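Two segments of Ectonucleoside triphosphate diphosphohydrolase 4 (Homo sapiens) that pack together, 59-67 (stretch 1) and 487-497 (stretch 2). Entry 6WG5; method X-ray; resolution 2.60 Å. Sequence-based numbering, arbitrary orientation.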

ATOM      1  N   CYS A  59       5.711 -13.590  15.640  1.00 45.40           N
ATOM      2  CA  CYS A  59       6.254 -14.858  16.094  1.00 44.56           C
ATOM      3  C   CYS A  59       5.979 -15.929  15.049  1.00 41.33           C
ATOM      4  O   CYS A  59       5.157 -15.752  14.148  1.00 41.93           O
ATOM      5  CB  CYS A  59       5.666 -15.270  17.451  1.00 48.96           C
ATOM      6  SG  CYS A  59       3.865 -15.404  17.482  1.00 50.34           S
ATOM      7  N   TRP A  60       6.692 -17.047  15.177  1.00 35.21           N
ATOM      8  CA  TRP A  60       6.527 -18.168  14.263  1.00 36.84           C
ATOM      9  C   TRP A  60       7.051 -19.424  14.938  1.00 38.71           C
ATOM     10  O   TRP A  60       7.945 -19.336  15.787  1.00 41.96           O
ATOM     11  CB  TRP A  60       7.268 -17.924  12.940  1.00 36.34           C
ATOM     12  CG  TRP A  60       8.720 -17.570  13.100  1.00 33.60           C
ATOM     13  CD1 TRP A  60       9.775 -18.434  13.156  1.00 38.45           C
ATOM     14  CD2 TRP A  60       9.274 -16.253  13.214  1.00 33.77           C
ATOM     15  NE1 TRP A  60      10.951 -17.737  13.300  1.00 37.84           N
ATOM     16  CE2 TRP A  60      10.671 -16.397  13.339  1.00 36.47           C
ATOM     17  CE3 TRP A  60       8.724 -14.967  13.223  1.00 34.64           C
ATOM     18  CZ2 TRP A  60      11.524 -15.304  13.472  1.00 36.54           C
ATOM     19  CZ3 TRP A  60       9.573 -13.883  13.356  1.00 33.87           C
ATOM     20  CH2 TRP A  60      10.957 -14.058  13.478  1.00 37.05           C
ATOM     21  N   PRO A  61       6.526 -20.592  14.594  1.00 32.58           N
ATOM     22  CA  PRO A  61       7.058 -21.846  15.130  1.00 33.89           C
ATOM     23  C   PRO A  61       8.286 -22.281  14.338  1.00 34.08           C
ATOM     24  O   PRO A  61       8.682 -21.651  13.359  1.00 33.15           O
ATOM     25  CB  PRO A  61       5.893 -22.818  14.950  1.00 34.10           C
ATOM     26  CG  PRO A  61       5.204 -22.327  13.724  1.00 32.73           C
ATOM     27  CD  PRO A  61       5.368 -20.825  13.711  1.00 36.00           C
ATOM     28  N   ARG A  62       8.887 -23.383  14.778  1.00 58.63           N
ATOM     29  CA  ARG A  62      10.061 -23.903  14.093  1.00 61.08           C
ATOM     30  C   ARG A  62       9.718 -24.250  12.649  1.00 62.49           C
ATOM     31  O   ARG A  62       8.615 -24.711  12.347  1.00 66.34           O
ATOM     32  CB  ARG A  62      10.600 -25.138  14.816  1.00 64.79           C
ATOM     33  CG  ARG A  62      11.888 -25.682  14.217  1.00 75.58           C
ATOM     34  CD  ARG A  62      12.355 -26.944  14.923  1.00 84.71           C
ATOM     35  NE  ARG A  62      12.491 -26.749  16.364  1.00 90.48           N
ATOM     36  CZ  ARG A  62      13.478 -26.068  16.937  1.00 96.29           C
ATOM     37  NH1 ARG A  62      14.421 -25.501  16.195  1.00 98.99           N
ATOM     38  NH2 ARG A  62      13.517 -25.946  18.258  1.00 99.07           N
ATOM     39  N   HIS A  63      10.675 -24.018  11.757  1.00 43.88           N
ATOM     40  CA  HIS A  63      10.495 -24.358  10.353  1.00 42.84           C
ATOM     41  C   HIS A  63      10.473 -25.873  10.176  1.00 49.38           C
ATOM     42  O   HIS A  63      11.274 -26.597  10.774  1.00 52.77           O
ATOM     43  CB  HIS A  63      11.616 -23.736   9.522  1.00 40.93           C
ATOM     44  CG  HIS A  63      11.383 -23.797   8.045  1.00 39.34           C
ATOM     45  ND1 HIS A  63      11.811 -24.852   7.269  1.00 37.68           N
ATOM     46  CD2 HIS A  63      10.775 -22.931   7.201  1.00 39.33           C
ATOM     47  CE1 HIS A  63      11.472 -24.637   6.010  1.00 37.06           C
ATOM     48  NE2 HIS A  63      10.843 -23.478   5.942  1.00 39.26           N
ATOM     49  N   ASN A  64       9.548 -26.353   9.344  1.00 63.36           N
ATOM     50  CA  ASN A  64       9.312 -27.785   9.187  1.00 62.62           C
ATOM     51  C   ASN A  64      10.377 -28.493   8.357  1.00 60.24           C
ATOM     52  O   ASN A  64      10.241 -29.697   8.111  1.00 62.06           O
ATOM     53  CB  ASN A  64       7.936 -28.020   8.552  1.00 65.21           C
ATOM     54  CG  ASN A  64       7.780 -27.315   7.218  1.00 66.22           C
ATOM     55  OD1 ASN A  64       8.763 -26.949   6.574  1.00 65.56           O
ATOM     56  ND2 ASN A  64       6.537 -27.120   6.796  1.00 68.73           N
ATOM     57  N   GLY A  65      11.422 -27.794   7.923  1.00 57.61           N
ATOM     58  CA  GLY A  65      12.495 -28.405   7.167  1.00 59.25           C
ATOM     59  C   GLY A  65      12.267 -28.511   5.673  1.00 62.13           C
ATOM     60  O   GLY A  65      13.132 -29.050   4.969  1.00 61.35           O
ATOM     61  N   ASN A  66      11.138 -28.020   5.162  1.00 59.62           N
ATOM     62  CA  ASN A  66      10.854 -28.086   3.734  1.00 57.36           C
ATOM     63  C   ASN A  66      11.415 -26.847   3.046  1.00 58.04           C
ATOM     64  O   ASN A  66      10.946 -25.736   3.326  1.00 56.46           O
ATOM     65  CB  ASN A  66       9.357 -28.178   3.492  1.00 55.33           C
ATOM     66  CG  ASN A  66       9.017 -28.449   2.038  1.00 58.54           C
ATOM     67  OD1 ASN A  66       9.867 -28.340   1.155  1.00 58.26           O
ATOM     68  ND2 ASN A  66       7.763 -28.800   1.784  1.00 62.59           N
ATOM     69  N   PRO A  67      12.393 -26.976   2.143  1.00 59.51           N
ATOM     70  CA  PRO A  67      12.978 -25.771   1.528  1.00 58.82           C
ATOM     71  C   PRO A  67      11.973 -24.928   0.760  1.00 59.61           C
ATOM     72  O   PRO A  67      12.226 -23.735   0.546  1.00 59.88           O
ATOM     73  CB  PRO A  67      14.059 -26.336   0.594  1.00 58.99           C
ATOM     74  CG  PRO A  67      14.304 -27.730   1.063  1.00 59.27           C
ATOM     75  CD  PRO A  67      13.004 -28.208   1.618  1.00 58.71           C
ATOM     76  N   ARG A 487      13.249 -10.026   5.717  1.00 34.89           N
ATOM     77  CA  ARG A 487      14.497  -9.930   6.469  1.00 35.54           C
ATOM     78  C   ARG A 487      14.875 -11.256   7.121  1.00 38.45           C
ATOM     79  O   ARG A 487      16.065 -11.535   7.302  1.00 42.33           O
ATOM     80  CB  ARG A 487      14.396  -8.830   7.527  1.00 35.87           C
ATOM     81  CG  ARG A 487      14.209  -7.412   6.972  1.00 43.77           C
ATOM     82  CD  ARG A 487      15.306  -7.019   5.985  1.00 50.74           C
ATOM     83  NE  ARG A 487      16.647  -7.184   6.543  1.00 55.97           N
ATOM     84  CZ  ARG A 487      17.325  -6.234   7.185  1.00 55.29           C
ATOM     85  NH1 ARG A 487      16.800  -5.027   7.363  1.00 56.74           N
ATOM     86  NH2 ARG A 487      18.539  -6.494   7.651  1.00 49.46           N
ATOM     87  N   THR A 488      13.892 -12.088   7.474  1.00 29.09           N
ATOM     88  CA  THR A 488      14.144 -13.357   8.145  1.00 32.07           C
ATOM     89  C   THR A 488      14.163 -14.538   7.179  1.00 33.24           C
ATOM     90  O   THR A 488      14.103 -15.690   7.619  1.00 37.78           O
ATOM     91  CB  THR A 488      13.093 -13.603   9.232  1.00 35.16           C
ATOM     92  OG1 THR A 488      11.788 -13.667   8.643  1.00 37.47           O
ATOM     93  CG2 THR A 488      13.122 -12.501  10.276  1.00 35.32           C
ATOM     94  N   ARG A 489      14.262 -14.279   5.874  1.00 34.75           N
ATOM     95  CA  ARG A 489      14.066 -15.334   4.886  1.00 33.05           C
ATOM     96  C   ARG A 489      15.149 -16.407   4.931  1.00 37.04           C
ATOM     97  O   ARG A 489      14.943 -17.494   4.378  1.00 34.28           O
ATOM     98  CB  ARG A 489      14.000 -14.726   3.485  1.00 29.49           C
ATOM     99  CG  ARG A 489      15.306 -14.121   2.994  1.00 32.25           C
ATOM    100  CD  ARG A 489      15.048 -13.172   1.836  1.00 32.10           C
ATOM    101  NE  ARG A 489      16.259 -12.793   1.114  1.00 33.62           N
ATOM    102  CZ  ARG A 489      17.046 -11.770   1.437  1.00 37.54           C
ATOM    103  NH1 ARG A 489      18.117 -11.508   0.700  1.00 42.13           N
ATOM    104  NH2 ARG A 489      16.774 -11.011   2.491  1.00 33.46           N
ATOM    105  N   PHE A 490      16.288 -16.141   5.570  1.00 32.28           N
ATOM    106  CA  PHE A 490      17.377 -17.108   5.616  1.00 32.33           C
ATOM    107  C   PHE A 490      17.376 -17.965   6.876  1.00 34.19           C
ATOM    108  O   PHE A 490      18.071 -18.984   6.905  1.00 34.56           O
ATOM    109  CB  PHE A 490      18.729 -16.391   5.489  1.00 27.27           C
ATOM    110  CG  PHE A 490      18.993 -15.829   4.120  1.00 25.23           C
ATOM    111  CD1 PHE A 490      18.815 -16.612   2.989  1.00 25.19           C
ATOM    112  CD2 PHE A 490      19.411 -14.518   3.963  1.00 24.46           C
ATOM    113  CE1 PHE A 490      19.052 -16.099   1.729  1.00 24.42           C
ATOM    114  CE2 PHE A 490      19.649 -13.998   2.707  1.00 23.69           C
ATOM    115  CZ  PHE A 490      19.469 -14.790   1.588  1.00 24.41           C
ATOM    116  N   LEU A 491      16.623 -17.587   7.906  1.00 34.22           N
ATOM    117  CA  LEU A 491      16.580 -18.385   9.128  1.00 36.84           C
ATOM    118  C   LEU A 491      16.323 -19.864   8.877  1.00 37.66           C
ATOM    119  O   LEU A 491      16.970 -20.693   9.538  1.00 41.68           O
ATOM    120  CB  LEU A 491      15.513 -17.824  10.079  1.00 40.55           C
ATOM    121  CG  LEU A 491      15.839 -16.514  10.800  1.00 41.49           C
ATOM    122  CD1 LEU A 491      14.671 -16.110  11.684  1.00 38.58           C
ATOM    123  CD2 LEU A 491      17.117 -16.630  11.628  1.00 44.40           C
ATOM    124  N   PRO A 492      15.415 -20.267   7.983  1.00 46.73           N
ATOM    125  CA  PRO A 492      15.226 -21.703   7.731  1.00 46.66           C
ATOM    126  C   PRO A 492      16.514 -22.435   7.382  1.00 51.05           C
ATOM    127  O   PRO A 492      16.575 -23.663   7.504  1.00 53.46           O
ATOM    128  CB  PRO A 492      14.231 -21.734   6.561  1.00 39.80           C
ATOM    129  CG  PRO A 492      13.824 -20.307   6.299  1.00 38.91           C
ATOM    130  CD  PRO A 492      14.311 -19.469   7.425  1.00 44.55           C
ATOM    131  N   LEU A 493      17.547 -21.710   6.937  1.00 53.84           N
ATOM    132  CA  LEU A 493      18.822 -22.359   6.643  1.00 53.89           C
ATOM    133  C   LEU A 493      19.390 -23.052   7.870  1.00 59.63           C
ATOM    134  O   LEU A 493      20.071 -24.077   7.743  1.00 58.35           O
ATOM    135  CB  LEU A 493      19.842 -21.349   6.115  1.00 50.91           C
ATOM    136  CG  LEU A 493      19.808 -20.975   4.633  1.00 45.28           C
ATOM    137  CD1 LEU A 493      20.994 -20.080   4.314  1.00 42.59           C
ATOM    138  CD2 LEU A 493      19.819 -22.203   3.729  1.00 43.49           C
ATOM    139  N   ARG A 494      19.143 -22.506   9.060  1.00 61.33           N
ATOM    140  CA  ARG A 494      19.608 -23.156  10.279  1.00 66.77           C
ATOM    141  C   ARG A 494      19.093 -24.588  10.352  1.00 75.89           C
ATOM    142  O   ARG A 494      19.873 -25.544  10.374  1.00 83.40           O
ATOM    143  CB  ARG A 494      19.165 -22.358  11.504  1.00 62.49           C
ATOM    144  CG  ARG A 494      19.674 -20.930  11.532  1.00 55.08           C
ATOM    145  CD  ARG A 494      19.860 -20.458  12.959  1.00 56.30           C
ATOM    146  NE  ARG A 494      20.997 -21.117  13.593  1.00 66.89           N
ATOM    147  CZ  ARG A 494      21.233 -21.115  14.901  1.00 76.25           C
ATOM    148  NH1 ARG A 494      22.298 -21.740  15.383  1.00 81.24           N
ATOM    149  NH2 ARG A 494      20.403 -20.496  15.728  1.00 79.50           N
ATOM    150  N   ASP A 495      17.770 -24.757  10.363  1.00 89.14           N
ATOM    151  CA  ASP A 495      17.202 -26.091  10.530  1.00 92.76           C
ATOM    152  C   ASP A 495      17.558 -27.011   9.368  1.00 94.21           C
ATOM    153  O   ASP A 495      17.739 -28.218   9.568  1.00 97.56           O
ATOM    154  CB  ASP A 495      15.685 -25.994  10.682  1.00 96.10           C
ATOM    155  CG  ASP A 495      15.269 -25.044  11.788  1.00101.63           C
ATOM    156  OD1 ASP A 495      15.239 -25.471  12.961  1.00102.90           O
ATOM    157  OD2 ASP A 495      14.971 -23.869  11.483  1.00105.25           O
ATOM    158  N   ILE A 496      17.672 -26.469   8.156  1.00 91.88           N
ATOM    159  CA  ILE A 496      17.851 -27.290   6.962  1.00 92.59           C
ATOM    160  C   ILE A 496      19.328 -27.595   6.740  1.00 94.61           C
ATOM    161  O   ILE A 496      19.753 -28.752   6.832  1.00 95.11           O
ATOM    162  CB  ILE A 496      17.238 -26.604   5.726  1.00 87.23           C
ATOM    163  CG1 ILE A 496      15.729 -26.425   5.924  1.00 85.80           C
ATOM    164  CG2 ILE A 496      17.522 -27.419   4.461  1.00 86.85           C
ATOM    165  CD1 ILE A 496      15.029 -25.684   4.799  1.00 82.21           C
ATOM    166  N   GLN A 497      20.115 -26.568   6.441  1.00 92.18           N
ATOM    167  CA  GLN A 497      21.496 -26.751   5.986  1.00 90.90           C
ATOM    168  C   GLN A 497      22.504 -26.585   7.120  1.00 90.85           C
ATOM    169  O   GLN A 497      23.474 -25.838   6.994  1.00 84.95           O
ATOM    170  CB  GLN A 497      21.799 -25.783   4.848  1.00 87.90           C
ATOM    171  CG  GLN A 497      21.066 -26.093   3.547  1.00 87.05           C
ATOM    172  CD  GLN A 497      21.595 -25.291   2.370  1.00 87.39           C
ATOM    173  OE1 GLN A 497      22.219 -24.245   2.546  1.00 89.89           O
ATOM    174  NE2 GLN A 497      21.353 -25.785   1.160  1.00 85.33           N
TER

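The two segments, more than 400 residues apart in sequence, bury 403 Å² between them, and the backbones converge along stretch 1: the CA atoms of Trp 60 and Thr 488 lie 10.9 Å apart, those of Gly 65 and Ile 496 only 5.5 Å. The wide end is bridged by a large side chain. Trp 60, in the strand, directs its CA-to-CB bond toward stretch 2, and its indole reaches the turn that precedes the helix. There CZ2 of Trp 60 packs against CD1 of Leu 491 at 3.7 Å, and CH2 of Trp 60 lies 4.2 Å from CG2 of Thr 488, both methyl groups approaching the ring obliquely.

Arg 62 starts sideways to the partner, but its side chain, t at chi1 and chi2 and then turned at chi3 (m), brings the guanidinium to Asp 495. NH1 of Arg 62 donates a weak hydrogen bond to OD1 of Asp 495 (3.3 Å, 156°), nearly in the guanidinium plane, as part of a salt bridge. Asp 495 is poorly ordered, so this link should be read with caution.

His 63 is the residue of stretch 1 with the largest area covered by stretch 2. CB of Pro 492 sits 3.7 Å from the centroid of the His 63 ring and 9° off its normal, a CH-pi contact over one face. The same imidazole supports its own loop: ND1 of His 63 accepts a hydrogen bond from N of Gly 65 (3.0 Å). Asn 64, whose CA-to-CB bond points away from stretch 2, makes no contact across the interface; its OD1 instead accepts a hydrogen bond from N of Asn 66 (3.0 Å).

Ile 496 packs along the rest of the loop. CG1 of Ile 496 lies 3.8 Å from O of Gly 65, whose positive phi (85°) suits glycine because a CB would jam against the preceding carbonyl oxygen. CD1 of Ile 496 approaches CE1 of His 63 and CA of Pro 67, each at 3.9 Å, so one methyl group touches both residues.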